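Local structure of replication protein B (Plasmid RSF1010, 3H20) at residues L221-S226 / R253-E258. The protein acts as the primase of the plasmid, probably making short primers on single-stranded DNA from nucleoside triphosphates to start its replication. Sequence-based numbering, arbitrary orientation.
Sequences LDEYRS and RGRSAE
Arg-255 spends two nitrogens on a single carboxylate oxygen of Glu-223. Arg-255 NE and Arg-255 NH2 each lie 2.8 Å from Glu-223 OE1. This is a side-on salt bridge, with OE1 at the guanidinium edge and in its plane. The carboxylate and guanidinium planes are 48° apart. The two donors reach OE1 from different directions. NH2 meets it nearly along the C-O direction. NE comes from above the carboxylate plane. Both bonds are somewhat bent.

Glu-223 sends its CG anti to the backbone N (chi1 -155°), and the extended chain carries the carboxylate across to the loop. Arg-255 folds at chi2, which turns its NE edge to that carboxylate. Its NH1 has a second acid, Glu-259. With an alanine in place of Arg-255, Glu-223 OE1 would probably lose these two donors and Glu-259 a charged mate.

Glu-223 OE2 lies 4.1 Å from Arg-253 CD, a contact with the aliphatic chain alone. The charged end of Arg-253 passes on to Glu-227, one turn further along helix 220-234. Leu-250 of helix 239-252 touches both Glu-223 and Arg-255.

The loop joins helices 239-252 and 257-267. Gly-254, at positive phi, is the C-prime residue of a Schellman motif ending the first. Ser-256 caps the second, its OG accepting from Glu-258 N at 2.8 Å. The arrangement is a surface salt bridge that ties helix 220-234 to an interhelical loop, one that opens with a Schellman motif and ends at an N-cap, in the helix-bundle domain of this primase.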
loop_
_atom_site.group_PDB
_atom_site.type_symbol
_atom_site.label_atom_id
_atom_site.label_comp_id
_atom_site.label_asym_id
_atom_site.label_seq_id
_atom_site.Cartn_x
_atom_site.Cartn_y
_atom_site.Cartn_z
ATOM N N LEU A 221 -9.247 31.258 -10.060
ATOM C CA LEU A 221 -9.283 32.318 -9.055
ATOM C C LEU A 221 -8.345 32.020 -7.880
ATOM O O LEU A 221 -7.517 32.858 -7.515
ATOM C CB LEU A 221 -10.723 32.530 -8.566
ATOM C CG LEU A 221 -11.039 33.665 -7.587
ATOM C CD1 LEU A 221 -10.790 35.031 -8.216
ATOM C CD2 LEU A 221 -12.480 33.551 -7.095
ATOM N N ASP A 222 -8.472 30.821 -7.310
ATOM C CA ASP A 222 -7.616 30.376 -6.205
ATOM C C ASP A 222 -6.148 30.374 -6.623
ATOM O O ASP A 222 -5.266 30.736 -5.841
ATOM C CB ASP A 222 -8.013 28.971 -5.735
ATOM C CG ASP A 222 -9.488 28.856 -5.372
ATOM O OD1 ASP A 222 -10.069 29.824 -4.822
ATOM O OD2 ASP A 222 -10.062 27.776 -5.627
ATOM N N GLU A 223 -5.917 29.961 -7.867
ATOM C CA GLU A 223 -4.596 29.901 -8.482
ATOM C C GLU A 223 -3.986 31.300 -8.614
ATOM O O GLU A 223 -2.814 31.514 -8.290
ATOM C CB GLU A 223 -4.734 29.260 -9.866
ATOM C CG GLU A 223 -3.496 28.579 -10.405
ATOM C CD GLU A 223 -3.777 27.798 -11.679
ATOM O OE1 GLU A 223 -4.840 27.141 -11.747
ATOM O OE2 GLU A 223 -2.928 27.831 -12.602
ATOM N N TYR A 224 -4.798 32.243 -9.085
ATOM C CA TYR A 224 -4.396 33.642 -9.216
ATOM C C TYR A 224 -4.042 34.263 -7.860
ATOM O O TYR A 224 -2.978 34.864 -7.707
ATOM C CB TYR A 224 -5.492 34.444 -9.930
ATOM C CG TYR A 224 -5.300 35.944 -9.892
ATOM C CD1 TYR A 224 -4.452 36.589 -10.799
ATOM C CD2 TYR A 224 -5.980 36.722 -8.955
ATOM C CE1 TYR A 224 -4.278 37.973 -10.759
ATOM C CE2 TYR A 224 -5.812 38.094 -8.907
ATOM C CZ TYR A 224 -4.962 38.711 -9.806
ATOM O OH TYR A 224 -4.806 40.071 -9.741
ATOM N N ARG A 225 -4.931 34.093 -6.878
ATOM C CA ARG A 225 -4.731 34.636 -5.533
ATOM C C ARG A 225 -3.475 34.077 -4.861
ATOM O O ARG A 225 -2.758 34.804 -4.166
ATOM C CB ARG A 225 -5.968 34.387 -4.666
ATOM C CG ARG A 225 -7.220 35.109 -5.158
ATOM C CD ARG A 225 -8.491 34.453 -4.636
ATOM N NE ARG A 225 -8.772 34.813 -3.248
ATOM C CZ ARG A 225 -9.520 35.850 -2.874
ATOM N NH1 ARG A 225 -10.077 36.650 -3.778
ATOM N NH2 ARG A 225 -9.710 36.090 -1.585
ATOM N N SER A 226 -3.213 32.788 -5.079
ATOM C CA SER A 226 -2.021 32.124 -4.549
ATOM C C SER A 226 -0.730 32.775 -5.058
ATOM O O SER A 226 0.156 33.103 -4.266
ATOM C CB SER A 226 -2.040 30.635 -4.902
ATOM O OG SER A 226 -1.174 29.902 -4.054
ATOM N N ARG A 253 0.311 27.418 -17.526
ATOM C CA ARG A 253 -0.242 26.182 -16.964
ATOM C C ARG A 253 -1.573 25.791 -17.628
ATOM O O ARG A 253 -2.240 24.847 -17.198
ATOM C CB ARG A 253 -0.356 26.289 -15.435
ATOM C CG ARG A 253 1.011 26.326 -14.745
ATOM C CD ARG A 253 0.974 26.889 -13.318
ATOM N NE ARG A 253 2.312 27.333 -12.903
ATOM C CZ ARG A 253 2.608 27.945 -11.754
ATOM N NH1 ARG A 253 1.666 28.206 -10.852
ATOM N NH2 ARG A 253 3.864 28.298 -11.503
ATOM N N GLY A 254 -1.937 26.517 -18.688
ATOM C CA GLY A 254 -3.058 26.141 -19.551
ATOM C C GLY A 254 -4.382 26.852 -19.324
ATOM O O GLY A 254 -5.382 26.527 -19.975
ATOM N N ARG A 255 -4.402 27.814 -18.405
ATOM C CA ARG A 255 -5.630 28.553 -18.115
ATOM C C ARG A 255 -6.015 29.424 -19.299
ATOM O O ARG A 255 -5.152 29.973 -19.988
ATOM C CB ARG A 255 -5.496 29.410 -16.849
ATOM C CG ARG A 255 -5.355 28.625 -15.547
ATOM C CD ARG A 255 -6.586 27.795 -15.251
ATOM N NE ARG A 255 -6.508 27.148 -13.943
ATOM C CZ ARG A 255 -7.443 26.345 -13.440
ATOM N NH1 ARG A 255 -8.547 26.071 -14.128
ATOM N NH2 ARG A 255 -7.269 25.808 -12.242
ATOM N N SER A 256 -7.320 29.532 -19.523
ATOM C CA SER A 256 -7.879 30.283 -20.639
ATOM C C SER A 256 -7.704 31.785 -20.463
ATOM O O SER A 256 -7.558 32.275 -19.346
ATOM C CB SER A 256 -9.367 29.942 -20.785
ATOM O OG SER A 256 -10.094 30.999 -21.386
ATOM N N ALA A 257 -7.728 32.511 -21.577
ATOM C CA ALA A 257 -7.754 33.971 -21.554
ATOM C C ALA A 257 -8.977 34.482 -20.791
ATOM O O ALA A 257 -8.893 35.492 -20.094
ATOM C CB ALA A 257 -7.738 34.523 -22.974
ATOM N N GLU A 258 -10.098 33.763 -20.921
ATOM C CA GLU A 258 -11.344 34.070 -20.210
ATOM C C GLU A 258 -11.246 33.755 -18.711
ATOM O O GLU A 258 -11.690 34.552 -17.880
ATOM C CB GLU A 258 -12.533 33.326 -20.838
ATOM C CG GLU A 258 -13.899 33.721 -20.263
ATOM C CD GLU A 258 -15.056 32.876 -20.783
ATOM O OE1 GLU A 258 -14.812 31.784 -21.344
ATOM O OE2 GLU A 258 -16.218 33.303 -20.620
#